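Local atomic coordinates of chitin oligosaccharide binding protein NagB2 (Paenibacillus sp. FPU-7, PDB entry 7EHU), a protein that binds chitin oligosaccharides such as di-N-acetylchitobiose and tri-N-acetylchitotriose, probably as the extracellular solute-binding component of a sugar uptake system. Residues L32-I37 with P91-L96; Y318-H323 with A334-F339; I185-L190 with K245-P250. One frame throughout, in Å; residues are numbered along the deposited sequence.

Contact 1. Residues L32-I37 with P91-L96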
ATOM      1  N   LEU A  32      -9.121 -20.619  15.830  1.00 14.79           N
ATOM      2  CA  LEU A  32      -9.173 -19.773  14.642  1.00 14.33           C
ATOM      3  C   LEU A  32      -7.752 -19.366  14.286  1.00 14.57           C
ATOM      4  O   LEU A  32      -6.980 -18.965  15.159  1.00 17.52           O
ATOM      5  CB  LEU A  32     -10.012 -18.513  14.905  1.00 15.86           C
ATOM      6  CG  LEU A  32     -11.499 -18.779  15.191  1.00 18.29           C
ATOM      7  CD1 LEU A  32     -11.727 -18.946  16.679  1.00 20.20           C
ATOM      8  CD2 LEU A  32     -12.355 -17.655  14.647  1.00 19.35           C
ATOM      9  N   THR A  33      -7.407 -19.462  13.015  1.00 11.46           N
ATOM     10  CA  THR A  33      -6.152 -18.924  12.525  1.00 11.37           C
ATOM     11  C   THR A  33      -6.363 -17.487  12.083  1.00 10.48           C
ATOM     12  O   THR A  33      -7.318 -17.172  11.362  1.00 10.99           O
ATOM     13  CB  THR A  33      -5.611 -19.771  11.384  1.00 13.63           C
ATOM     14  OG1 THR A  33      -5.393 -21.098  11.886  1.00 16.65           O
ATOM     15  CG2 THR A  33      -4.305 -19.181  10.819  1.00 14.87           C
ATOM     16  N   LEU A  34      -5.464 -16.619  12.530  1.00 10.29           N
ATOM     17  CA  LEU A  34      -5.479 -15.197  12.211  1.00  9.85           C
ATOM     18  C   LEU A  34      -4.202 -14.913  11.426  1.00  9.27           C
ATOM     19  O   LEU A  34      -3.108 -14.842  12.000  1.00 10.31           O
ATOM     20  CB  LEU A  34      -5.570 -14.367  13.489  1.00 10.69           C
ATOM     21  CG  LEU A  34      -5.979 -12.907  13.328  1.00 10.90           C
ATOM     22  CD1 LEU A  34      -6.172 -12.269  14.705  1.00 12.99           C
ATOM     23  CD2 LEU A  34      -4.975 -12.092  12.501  1.00 11.12           C
ATOM     24  N   ARG A  35      -4.353 -14.801  10.107  1.00  8.79           N
ATOM     25  CA  ARG A  35      -3.261 -14.502   9.193  1.00  8.79           C
ATOM     26  C   ARG A  35      -3.010 -13.003   9.158  1.00  8.24           C
ATOM     27  O   ARG A  35      -3.905 -12.227   8.809  1.00  8.45           O
ATOM     28  CB  ARG A  35      -3.621 -15.015   7.798  1.00  9.20           C
ATOM     29  CG  ARG A  35      -2.685 -14.585   6.672  1.00  8.80           C
ATOM     30  CD  ARG A  35      -1.314 -15.267   6.689  1.00  8.75           C
ATOM     31  NE  ARG A  35      -1.458 -16.696   6.864  1.00  9.20           N
ATOM     32  CZ  ARG A  35      -1.973 -17.537   5.969  1.00  8.95           C
ATOM     33  NH1 ARG A  35      -2.377 -17.083   4.793  1.00  9.31           N
ATOM     34  NH2 ARG A  35      -2.133 -18.821   6.265  1.00  9.68           N
ATOM     35  N   HIS A  36      -1.783 -12.596   9.483  1.00  8.34           N
ATOM     36  CA  HIS A  36      -1.420 -11.189   9.475  1.00  8.52           C
ATOM     37  C   HIS A  36      -0.054 -11.056   8.812  1.00  8.20           C
ATOM     38  O   HIS A  36       0.662 -12.047   8.599  1.00  9.36           O
ATOM     39  CB  HIS A  36      -1.387 -10.615  10.889  1.00  8.98           C
ATOM     40  CG  HIS A  36      -0.281 -11.164  11.716  1.00  9.58           C
ATOM     41  ND1 HIS A  36       0.973 -10.586  11.756  1.00 10.23           N
ATOM     42  CD2 HIS A  36      -0.220 -12.254  12.518  1.00 10.55           C
ATOM     43  CE1 HIS A  36       1.746 -11.298  12.550  1.00 11.11           C
ATOM     44  NE2 HIS A  36       1.048 -12.303  13.034  1.00 11.28           N
ATOM     45  N   ILE A  37       0.309  -9.819   8.485  1.00  8.80           N
ATOM     46  CA  ILE A  37       1.536  -9.518   7.754  1.00  8.72           C
ATOM     47  C   ILE A  37       2.547  -8.760   8.613  1.00  9.08           C
ATOM     48  O   ILE A  37       3.549  -8.254   8.090  1.00 10.70           O
ATOM     49  CB  ILE A  37       1.230  -8.777   6.438  1.00  8.61           C
ATOM     50  CG1 ILE A  37       0.482  -7.456   6.695  1.00  9.53           C
ATOM     51  CG2 ILE A  37       0.448  -9.673   5.493  1.00  9.51           C
ATOM     52  CD1 ILE A  37       0.420  -6.577   5.467  1.00 11.25           C
ATOM     53  N   PRO A  91      -7.697 -19.123   5.868  1.00  9.65           N
ATOM     54  CA  PRO A  91      -7.793 -18.956   7.323  1.00 10.25           C
ATOM     55  C   PRO A  91      -9.127 -18.318   7.689  1.00  9.36           C
ATOM     56  O   PRO A  91      -9.823 -17.736   6.857  1.00  9.87           O
ATOM     57  CB  PRO A  91      -6.642 -17.990   7.629  1.00 11.49           C
ATOM     58  CG  PRO A  91      -5.742 -18.050   6.462  1.00 11.40           C
ATOM     59  CD  PRO A  91      -6.640 -18.272   5.288  1.00 10.48           C
ATOM     60  N   GLN A  92      -9.465 -18.379   8.974  1.00  9.12           N
ATOM     61  CA  GLN A  92     -10.710 -17.776   9.427  1.00  9.24           C
ATOM     62  C   GLN A  92     -10.675 -16.253   9.324  1.00  9.35           C
ATOM     63  O   GLN A  92     -11.700 -15.630   9.017  1.00  9.79           O
ATOM     64  CB  GLN A  92     -11.009 -18.206  10.863  1.00 11.05           C
ATOM     65  CG  GLN A  92     -11.509 -19.637  11.019  1.00 11.74           C
ATOM     66  CD  GLN A  92     -10.408 -20.648  11.213  1.00 14.50           C
ATOM     67  OE1 GLN A  92      -9.219 -20.385  11.018  1.00 13.31           O
ATOM     68  NE2 GLN A  92     -10.788 -21.793  11.735  1.00 17.63           N
ATOM     69  N   ILE A  93      -9.510 -15.649   9.603  1.00  8.92           N
ATOM     70  CA  ILE A  93      -9.276 -14.207   9.578  1.00  8.42           C
ATOM     71  C   ILE A  93      -7.975 -13.988   8.826  1.00  7.95           C
ATOM     72  O   ILE A  93      -7.001 -14.706   9.067  1.00  8.41           O
ATOM     73  CB  ILE A  93      -9.127 -13.624  11.004  1.00 10.14           C
ATOM     74  CG1 ILE A  93     -10.358 -13.909  11.863  1.00 10.61           C
ATOM     75  CG2 ILE A  93      -8.857 -12.121  10.920  1.00  9.95           C
ATOM     76  CD1 ILE A  93     -10.107 -13.720  13.360  1.00 11.74           C
ATOM     77  N   PHE A  94      -7.942 -13.010   7.914  1.00  7.70           N
ATOM     78  CA  PHE A  94      -6.730 -12.836   7.113  1.00  7.58           C
ATOM     79  C   PHE A  94      -6.599 -11.417   6.586  1.00  7.84           C
ATOM     80  O   PHE A  94      -7.585 -10.797   6.178  1.00  7.78           O
ATOM     81  CB  PHE A  94      -6.688 -13.810   5.907  1.00  8.74           C
ATOM     82  CG  PHE A  94      -8.025 -13.970   5.236  1.00  8.13           C
ATOM     83  CD1 PHE A  94      -8.439 -13.111   4.234  1.00  8.62           C
ATOM     84  CD2 PHE A  94      -8.907 -14.961   5.649  1.00  8.19           C
ATOM     85  CE1 PHE A  94      -9.704 -13.219   3.691  1.00  8.91           C
ATOM     86  CE2 PHE A  94     -10.156 -15.088   5.092  1.00  8.45           C
ATOM     87  CZ  PHE A  94     -10.549 -14.232   4.101  1.00  9.44           C
ATOM     88  N   ASN A  95      -5.361 -10.944   6.517  1.00  7.77           N
ATOM     89  CA  ASN A  95      -5.082  -9.692   5.837  1.00  7.67           C
ATOM     90  C   ASN A  95      -5.457  -9.839   4.360  1.00  7.42           C
ATOM     91  O   ASN A  95      -5.057 -10.799   3.690  1.00  8.32           O
ATOM     92  CB  ASN A  95      -3.606  -9.341   5.991  1.00  8.90           C
ATOM     93  CG  ASN A  95      -3.266  -8.017   5.345  1.00  8.50           C
ATOM     94  OD1 ASN A  95      -2.915  -7.947   4.173  1.00  8.64           O
ATOM     95  ND2 ASN A  95      -3.344  -6.952   6.114  1.00  8.66           N
ATOM     96  N   LEU A  96      -6.235  -8.884   3.861  1.00  7.44           N
ATOM     97  CA  LEU A  96      -6.892  -8.935   2.568  1.00  7.67           C
ATOM     98  C   LEU A  96      -6.807  -7.569   1.902  1.00  7.62           C
ATOM     99  O   LEU A  96      -6.935  -6.534   2.566  1.00  8.46           O
ATOM    100  CB  LEU A  96      -8.373  -9.264   2.780  1.00  8.02           C
ATOM    101  CG  LEU A  96      -9.291  -9.246   1.565  1.00  8.06           C
ATOM    102  CD1 LEU A  96      -8.952 -10.358   0.586  1.00  9.37           C
ATOM    103  CD2 LEU A  96     -10.761  -9.372   2.006  1.00  9.10           C
TER
HETATM  104  O   HOH W   1      -7.059 -22.379   9.305  1.00 32.51           O
HETATM  105  O   HOH W   2      -2.168  -8.117   9.015  1.00  9.49           O
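Two neighbouring parallel strands of the central sheet meet here, L34 bridged to I93 and R35 to F94, with their directions 17° apart. Three backbone bonds zip them together: I93 N to T33 O, R35 N to I93 O at 2.8 Å, and N95 N to R35 O. Ahead of the second strand the ladder is extended by a side chain. Q92, whose chain bends at chi2 (90°), has OE1 2.9 Å from T33 N, a nearly straight bond whose donor stands above the amide plane; NE2 is held by E328. An alanine here would probably leave T33 N without this acceptor and E328 without its amide partner, and open a gap beside L32 CA. Helix 73-86 links strand 64-70 to strand 93-97 in a beta-alpha-beta crossover spanning strand 30-36, as in periplasmic-binding-protein folds, and packs on one face of the sheet. On that face P91 CG lies over the R35 guanidinium, 3.7 Å from NH2, while D69 and E84 form salt bridges with NE and NH2 and N76 binds NH1. L34 CG meets I93 CG2 at 3.8 Å on the other face. Beyond the strand end I37, which touches a bound NAG, sets CD1 3.8 Å from N95 OD1, itself hydrogen-bonded to N316.

Contact 2. Residues Y318-H323 with A334-F339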
ATOM      1  N   TYR A 318      -8.686  -6.642   7.294  1.00  8.96           N
ATOM      2  CA  TYR A 318      -9.024  -8.046   7.518  1.00  8.14           C
ATOM      3  C   TYR A 318     -10.301  -8.417   6.765  1.00  8.41           C
ATOM      4  O   TYR A 318     -11.289  -7.669   6.741  1.00  9.33           O
ATOM      5  CB  TYR A 318      -9.171  -8.330   9.021  1.00  9.07           C
ATOM      6  CG  TYR A 318      -7.823  -8.295   9.690  1.00  9.09           C
ATOM      7  CD1 TYR A 318      -6.882  -9.282   9.433  1.00  8.97           C
ATOM      8  CD2 TYR A 318      -7.447  -7.248  10.535  1.00  9.94           C
ATOM      9  CE1 TYR A 318      -5.616  -9.232  10.003  1.00  9.42           C
ATOM     10  CE2 TYR A 318      -6.194  -7.197  11.109  1.00 10.50           C
ATOM     11  CZ  TYR A 318      -5.287  -8.182  10.839  1.00  9.63           C
ATOM     12  OH  TYR A 318      -4.011  -8.148  11.346  1.00 10.27           O
ATOM     13  N   GLY A 319     -10.239  -9.605   6.157  1.00  8.05           N
ATOM     14  CA  GLY A 319     -11.405 -10.322   5.701  1.00  8.75           C
ATOM     15  C   GLY A 319     -11.545 -11.630   6.470  1.00  8.17           C
ATOM     16  O   GLY A 319     -10.659 -12.026   7.246  1.00  8.60           O
ATOM     17  N   PHE A 320     -12.669 -12.305   6.228  1.00  7.99           N
ATOM     18  CA  PHE A 320     -13.105 -13.417   7.057  1.00  8.97           C
ATOM     19  C   PHE A 320     -13.622 -14.539   6.180  1.00  9.26           C
ATOM     20  O   PHE A 320     -14.288 -14.294   5.175  1.00  9.70           O
ATOM     21  CB  PHE A 320     -14.172 -12.933   8.058  1.00  9.55           C
ATOM     22  CG  PHE A 320     -13.690 -11.741   8.833  1.00  9.15           C
ATOM     23  CD1 PHE A 320     -12.916 -11.915   9.967  1.00 10.46           C
ATOM     24  CD2 PHE A 320     -13.902 -10.457   8.358  1.00  9.48           C
ATOM     25  CE1 PHE A 320     -12.386 -10.834  10.636  1.00 11.02           C
ATOM     26  CE2 PHE A 320     -13.374  -9.363   9.024  1.00 10.28           C
ATOM     27  CZ  PHE A 320     -12.629  -9.550  10.177  1.00 10.90           C
ATOM     28  N   SER A 321     -13.303 -15.775   6.544  1.00  9.75           N
ATOM     29  CA  SER A 321     -13.800 -16.900   5.764  1.00  9.21           C
ATOM     30  C   SER A 321     -15.322 -16.969   5.843  1.00  9.71           C
ATOM     31  O   SER A 321     -15.915 -16.732   6.894  1.00 10.96           O
ATOM     32  CB  SER A 321     -13.185 -18.194   6.285  1.00  9.83           C
ATOM     33  OG  SER A 321     -13.749 -19.272   5.569  1.00 10.99           O
ATOM     34  N   SER A 322     -15.953 -17.325   4.721  1.00 10.07           N
ATOM     35  CA  SER A 322     -17.383 -17.602   4.742  1.00 11.32           C
ATOM     36  C   SER A 322     -17.702 -18.949   5.387  1.00 12.31           C
ATOM     37  O   SER A 322     -18.871 -19.221   5.690  1.00 14.50           O
ATOM     38  CB  SER A 322     -17.905 -17.618   3.315  1.00 12.79           C
ATOM     39  OG  SER A 322     -17.214 -18.620   2.593  1.00 13.88           O
ATOM     40  N   HIS A 323     -16.688 -19.773   5.628  1.00 11.90           N
ATOM     41  CA  HIS A 323     -16.858 -21.149   6.075  1.00 13.86           C
ATOM     42  C   HIS A 323     -16.607 -21.257   7.576  1.00 17.12           C
ATOM     43  O   HIS A 323     -15.640 -21.849   8.041  1.00 22.73           O
ATOM     44  CB  HIS A 323     -15.917 -22.034   5.281  1.00 15.78           C
ATOM     45  CG  HIS A 323     -15.889 -21.693   3.826  1.00 18.30           C
ATOM     46  ND1 HIS A 323     -17.005 -21.789   3.013  1.00 19.60           N
ATOM     47  CD2 HIS A 323     -14.882 -21.241   3.038  1.00 19.40           C
ATOM     48  CE1 HIS A 323     -16.674 -21.422   1.786  1.00 20.54           C
ATOM     49  NE2 HIS A 323     -15.393 -21.107   1.769  1.00 20.45           N
ATOM     50  N   ALA A 334     -16.583 -11.081  17.783  1.00 11.81           N
ATOM     51  CA  ALA A 334     -15.925 -10.460  18.930  1.00 11.98           C
ATOM     52  C   ALA A 334     -14.602  -9.821  18.529  1.00 11.44           C
ATOM     53  O   ALA A 334     -14.254  -8.737  19.014  1.00 11.97           O
ATOM     54  CB  ALA A 334     -15.727 -11.484  20.056  1.00 13.15           C
ATOM     55  N   PHE A 335     -13.856 -10.478  17.643  1.00 11.12           N
ATOM     56  CA  PHE A 335     -12.617  -9.893  17.159  1.00 10.66           C
ATOM     57  C   PHE A 335     -12.892  -8.581  16.424  1.00  9.96           C
ATOM     58  O   PHE A 335     -12.210  -7.573  16.653  1.00  9.93           O
ATOM     59  CB  PHE A 335     -11.885 -10.861  16.225  1.00 11.30           C
ATOM     60  CG  PHE A 335     -10.708 -10.221  15.536  1.00 10.59           C
ATOM     61  CD1 PHE A 335      -9.517 -10.015  16.221  1.00 11.31           C
ATOM     62  CD2 PHE A 335     -10.810  -9.760  14.243  1.00 11.18           C
ATOM     63  CE1 PHE A 335      -8.450  -9.394  15.621  1.00 11.57           C
ATOM     64  CE2 PHE A 335      -9.729  -9.129  13.630  1.00 11.48           C
ATOM     65  CZ  PHE A 335      -8.558  -8.932  14.326  1.00 12.28           C
ATOM     66  N   ILE A 336     -13.893  -8.573  15.538  1.00  9.54           N
ATOM     67  CA  ILE A 336     -14.230  -7.347  14.811  1.00 10.02           C
ATOM     68  C   ILE A 336     -14.588  -6.239  15.800  1.00  9.84           C
ATOM     69  O   ILE A 336     -14.117  -5.099  15.692  1.00 10.21           O
ATOM     70  CB  ILE A 336     -15.347  -7.604  13.780  1.00  9.51           C
ATOM     71  CG1 ILE A 336     -14.858  -8.541  12.668  1.00 10.20           C
ATOM     72  CG2 ILE A 336     -15.893  -6.298  13.194  1.00 10.02           C
ATOM     73  CD1 ILE A 336     -15.961  -9.110  11.839  1.00 10.93           C
ATOM     74  N   LYS A 337     -15.416  -6.582  16.789  1.00 11.05           N
ATOM     75  CA  LYS A 337     -15.835  -5.628  17.806  1.00 11.13           C
ATOM     76  C   LYS A 337     -14.647  -5.018  18.530  1.00 11.34           C
ATOM     77  O   LYS A 337     -14.653  -3.819  18.863  1.00 12.10           O
ATOM     78  CB  LYS A 337     -16.751  -6.336  18.805  1.00 13.08           C
ATOM     79  CG  LYS A 337     -17.188  -5.468  19.981  1.00 15.52           C
ATOM     80  CD  LYS A 337     -17.905  -6.249  21.086  1.00 17.80           C
ATOM     81  CE  LYS A 337     -17.004  -7.238  21.757  1.00 21.38           C
ATOM     82  NZ  LYS A 337     -16.349  -6.673  22.986  1.00 23.29           N
ATOM     83  N   ASN A 338     -13.633  -5.837  18.814  1.00 10.98           N
ATOM     84  CA  ASN A 338     -12.515  -5.393  19.624  1.00 11.84           C
ATOM     85  C   ASN A 338     -11.387  -4.785  18.820  1.00 10.48           C
ATOM     86  O   ASN A 338     -10.612  -4.005  19.376  1.00 11.22           O
ATOM     87  CB  ASN A 338     -12.004  -6.549  20.476  1.00 11.92           C
ATOM     88  CG  ASN A 338     -12.985  -6.922  21.580  1.00 14.35           C
ATOM     89  OD1 ASN A 338     -13.742  -6.073  22.053  1.00 16.53           O
ATOM     90  ND2 ASN A 338     -12.962  -8.174  22.013  1.00 14.34           N
ATOM     91  N   PHE A 339     -11.280  -5.096  17.534  1.00  9.75           N
ATOM     92  CA  PHE A 339     -10.238  -4.505  16.709  1.00  9.15           C
ATOM     93  C   PHE A 339     -10.666  -3.166  16.120  1.00  8.99           C
ATOM     94  O   PHE A 339      -9.878  -2.211  16.107  1.00  9.11           O
ATOM     95  CB  PHE A 339      -9.854  -5.458  15.572  1.00 10.18           C
ATOM     96  CG  PHE A 339      -8.637  -5.017  14.811  1.00  9.57           C
ATOM     97  CD1 PHE A 339      -7.380  -5.174  15.347  1.00 10.94           C
ATOM     98  CD2 PHE A 339      -8.750  -4.440  13.563  1.00  9.99           C
ATOM     99  CE1 PHE A 339      -6.256  -4.759  14.659  1.00 10.37           C
ATOM    100  CE2 PHE A 339      -7.624  -4.023  12.864  1.00 10.02           C
ATOM    101  CZ  PHE A 339      -6.376  -4.191  13.411  1.00 10.42           C
TER
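Strand 318-320 and helix 334-339 run nearly antiparallel, at 165°, with their axes 11.2 Å apart at closest approach, and side chains alone bridge the space between them. Y318 meets two phenylalanines of the helix and offers a different part of its ring to each. F335 directs its edge at the tyrosine face in a T-shaped pair, the planes at 85° and the centroids 5.8 Å apart; its CZ reaches over the rim of that face and not over the centre. Toward F339 the roles are reversed. Here the tyrosine edge, through CD2 and CE2, points at the phenylalanine face, with CE2 3.8 Å from F339 CZ and the planes again nearly perpendicular. F335 and F339 are one helical turn apart; both point CB toward the strand and carry CG anti to the backbone N. The helix lies against the central sheet of a solute-binding-protein domain, and the aromatic cluster of Y318, F335 and F339 lies in the layer between them, where L50 of helix 44-60, I93 of the neighbouring strand 93-97 and L34 of strand 30-36 also touch Y318 and F335.

Two residues along the strand, F320 packs on I336 and F335. I336 lays its CD1 over one face of that ring, 4.0 Å from the centroid and 20° off the normal, in a CH-pi contact, and its CG1 comes to 3.5 Å from F320 CZ. F335 CD2 approaches the edge of the same ring, 4.1 Å from CE1.

Contact 3. Residues I185-L190 with K245-P250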
ATOM      1  N   ILE A 185      24.839  12.785  -4.128  1.00 19.66           N
ATOM      2  CA  ILE A 185      23.812  12.308  -3.207  1.00 17.25           C
ATOM      3  C   ILE A 185      22.906  11.395  -4.021  1.00 15.99           C
ATOM      4  O   ILE A 185      22.326  11.831  -5.025  1.00 17.88           O
ATOM      5  CB  ILE A 185      23.007  13.470  -2.592  1.00 17.31           C
ATOM      6  CG1 ILE A 185      23.908  14.397  -1.760  1.00 18.51           C
ATOM      7  CG2 ILE A 185      21.861  12.941  -1.738  1.00 17.28           C
ATOM      8  CD1 ILE A 185      23.301  15.771  -1.504  1.00 18.56           C
ATOM      9  N   THR A 186      22.772  10.138  -3.603  1.00 15.07           N
ATOM     10  CA  THR A 186      21.841   9.217  -4.259  1.00 14.32           C
ATOM     11  C   THR A 186      20.441   9.826  -4.205  1.00 13.45           C
ATOM     12  O   THR A 186      19.918  10.043  -3.106  1.00 13.79           O
ATOM     13  CB  THR A 186      21.840   7.866  -3.547  1.00 15.59           C
ATOM     14  OG1 THR A 186      23.170   7.350  -3.492  1.00 17.47           O
ATOM     15  CG2 THR A 186      20.935   6.856  -4.260  1.00 15.52           C
ATOM     16  N   PRO A 187      19.815  10.154  -5.331  1.00 13.03           N
ATOM     17  CA  PRO A 187      18.575  10.936  -5.226  1.00 12.99           C
ATOM     18  C   PRO A 187      17.384  10.181  -4.663  1.00 11.88           C
ATOM     19  O   PRO A 187      16.719  10.696  -3.758  1.00 11.92           O
ATOM     20  CB  PRO A 187      18.351  11.458  -6.654  1.00 12.87           C
ATOM     21  CG  PRO A 187      19.758  11.495  -7.237  1.00 13.95           C
ATOM     22  CD  PRO A 187      20.350  10.206  -6.706  1.00 13.93           C
ATOM     23  N   ILE A 188      17.106   8.976  -5.166  1.00 12.44           N
ATOM     24  CA  ILE A 188      15.882   8.240  -4.844  1.00 11.66           C
ATOM     25  C   ILE A 188      16.249   6.852  -4.329  1.00 10.89           C
ATOM     26  O   ILE A 188      16.830   6.045  -5.065  1.00 13.33           O
ATOM     27  CB  ILE A 188      14.953   8.099  -6.065  1.00 12.13           C
ATOM     28  CG1 ILE A 188      14.601   9.453  -6.679  1.00 12.97           C
ATOM     29  CG2 ILE A 188      13.685   7.344  -5.679  1.00 11.69           C
ATOM     30  CD1 ILE A 188      13.947   9.375  -8.042  1.00 13.72           C
ATOM     31  N   ALA A 189      15.917   6.582  -3.068  1.00 10.15           N
ATOM     32  CA  ALA A 189      16.018   5.233  -2.524  1.00 10.29           C
ATOM     33  C   ALA A 189      14.891   4.365  -3.055  1.00 10.40           C
ATOM     34  O   ALA A 189      13.762   4.822  -3.227  1.00 10.97           O
ATOM     35  CB  ALA A 189      15.918   5.290  -1.004  1.00 11.24           C
ATOM     36  N   LEU A 190      15.194   3.091  -3.302  1.00 11.36           N
ATOM     37  CA  LEU A 190      14.164   2.157  -3.719  1.00 11.79           C
ATOM     38  C   LEU A 190      14.770   0.753  -3.575  1.00 11.38           C
ATOM     39  O   LEU A 190      15.865   0.482  -4.088  1.00 13.02           O
ATOM     40  CB  LEU A 190      13.811   2.419  -5.177  1.00 11.92           C
ATOM     41  CG  LEU A 190      12.410   1.973  -5.626  1.00 13.40           C
ATOM     42  CD1 LEU A 190      12.063   2.627  -6.996  1.00 14.31           C
ATOM     43  CD2 LEU A 190      12.020   0.565  -5.500  1.00 14.53           C
ATOM     44  N   LYS A 245      19.647   7.861 -15.588  1.00 20.54           N
ATOM     45  CA  LYS A 245      20.336   9.045 -15.100  1.00 20.65           C
ATOM     46  C   LYS A 245      21.038   8.812 -13.764  1.00 20.50           C
ATOM     47  O   LYS A 245      21.743   9.708 -13.291  1.00 21.56           O
ATOM     48  CB  LYS A 245      19.310  10.187 -14.941  1.00 22.28           C
ATOM     49  CG  LYS A 245      18.744  10.759 -16.256  1.00 24.04           C
ATOM     50  CD  LYS A 245      19.411  12.067 -16.664  1.00 25.00           C
ATOM     51  CE  LYS A 245      18.942  12.560 -18.042  1.00 26.21           C
ATOM     52  NZ  LYS A 245      17.485  12.863 -18.105  1.00 27.93           N
ATOM     53  N   GLY A 246      20.849   7.656 -13.127  1.00 19.47           N
ATOM     54  CA  GLY A 246      21.373   7.456 -11.788  1.00 19.42           C
ATOM     55  C   GLY A 246      20.553   8.102 -10.693  1.00 18.62           C
ATOM     56  O   GLY A 246      21.034   8.262  -9.566  1.00 19.17           O
ATOM     57  N   TYR A 247      19.308   8.467 -10.981  1.00 17.21           N
ATOM     58  CA  TYR A 247      18.466   9.085  -9.966  1.00 16.88           C
ATOM     59  C   TYR A 247      17.878   8.034  -9.026  1.00 17.19           C
ATOM     60  O   TYR A 247      17.845   8.238  -7.815  1.00 17.06           O
ATOM     61  CB  TYR A 247      17.393   9.944 -10.637  1.00 16.90           C
ATOM     62  CG  TYR A 247      17.896  11.102 -11.502  1.00 17.32           C
ATOM     63  CD1 TYR A 247      19.128  11.712 -11.265  1.00 16.41           C
ATOM     64  CD2 TYR A 247      17.108  11.613 -12.527  1.00 17.68           C
ATOM     65  CE1 TYR A 247      19.557  12.786 -12.026  1.00 17.53           C
ATOM     66  CE2 TYR A 247      17.533  12.680 -13.301  1.00 17.64           C
ATOM     67  CZ  TYR A 247      18.766  13.255 -13.044  1.00 18.81           C
ATOM     68  OH  TYR A 247      19.227  14.332 -13.763  1.00 19.90           O
ATOM     69  N   ILE A 248      17.432   6.896  -9.556  1.00 17.76           N
ATOM     70  CA  ILE A 248      17.091   5.742  -8.730  1.00 17.74           C
ATOM     71  C   ILE A 248      18.386   5.042  -8.326  1.00 18.09           C
ATOM     72  O   ILE A 248      19.292   4.879  -9.148  1.00 19.71           O
ATOM     73  CB  ILE A 248      16.141   4.797  -9.490  1.00 18.37           C
ATOM     74  CG1 ILE A 248      14.767   5.444  -9.671  1.00 17.89           C
ATOM     75  CG2 ILE A 248      15.997   3.463  -8.764  1.00 18.62           C
ATOM     76  CD1 ILE A 248      13.856   4.747 -10.708  1.00 18.47           C
ATOM     77  N   ASP A 249      18.502   4.669  -7.043  1.00 17.14           N
ATOM     78  CA  ASP A 249      19.658   3.959  -6.487  1.00 17.65           C
ATOM     79  C   ASP A 249      20.104   2.863  -7.454  1.00 19.11           C
ATOM     80  O   ASP A 249      19.308   1.987  -7.794  1.00 19.56           O
ATOM     81  CB  ASP A 249      19.251   3.325  -5.155  1.00 17.64           C
ATOM     82  CG  ASP A 249      20.410   2.699  -4.404  1.00 19.40           C
ATOM     83  OD1 ASP A 249      21.472   2.442  -4.997  1.00 21.11           O
ATOM     84  OD2 ASP A 249      20.238   2.463  -3.185  1.00 20.46           O
ATOM     85  N   PRO A 250      21.360   2.874  -7.923  1.00 19.85           N
ATOM     86  CA  PRO A 250      21.797   1.823  -8.859  1.00 21.05           C
ATOM     87  C   PRO A 250      21.682   0.433  -8.303  1.00 21.62           C
ATOM     88  O   PRO A 250      21.709  -0.519  -9.087  1.00 22.38           O
ATOM     89  CB  PRO A 250      23.272   2.162  -9.141  1.00 22.82           C
ATOM     90  CG  PRO A 250      23.701   3.011  -8.005  1.00 22.97           C
ATOM     91  CD  PRO A 250      22.456   3.819  -7.639  1.00 21.02           C
TER
HETATM   92  O   HOH W   3      17.700   2.042  -2.330  1.00 13.99           O
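Hydrogen bonding between I188 and the segment around I248 joins a short, weakly bonded strand to the loop that follows helix 230-244. I188 uses both its backbone groups: its N donates to Y247 O at 2.8 Å, and its O accepts from D249 N at 2.9 Å. Each donor sits nearly along the C=O axis of its acceptor, although the first bond is noticeably bent at the hydrogen (135°). A water adds a third, indirect link, accepting from L190 N and donating to D249 OD2 at 2.7 Å, while OD1 of the same carboxylate accepts from N251 N.

Apolar contacts lie around these bonds. P187 sets its ring carbons against Y247 O, CD 3.4 Å from it, and its CG reaches Y247 CD1 at 4.1 Å. I188 CD1 lies near Y247 CB and I248 CG1, and L190 CB is 4.3 Å from I248 CG2. T186 turns CG2 anti to its backbone N, which sets that methyl against D249 CA, 3.9 Å away. L177 of helix 170-182 touches P187, I188 and Y247, and L239 and L242 of helix 230-244 touch I248.

At G246 a Schellman motif with positive phi closes that helix, and the following residues Y247 to D249 meet I188. With both its backbone groups bonded to the loop, I188 is fixed in register by main-chain atoms, so the direct pairing rests little on side-chain polarity.

All three contacts are largely buried and reach the same mixed sheet, but at different places. Contacts 1 and 2 are neighbours, their centres 9 Å apart, and touch where strand 93-97 runs antiparallel to strand 309-320: F94 O and G319 N, like Q92 O and S321 N, are probably hydrogen-bonded. Contact 1 joins strand to strand by backbone bonds and adds charged partners around R35; contact 2 joins strand to helix through aromatic and aliphatic groups with no hydrogen bond across it. Contact 3 lies on the opposite side of the chain's centre, about 17 Å from contact 1 between nearest atoms, and combines a single bridge, a water and apolar packing.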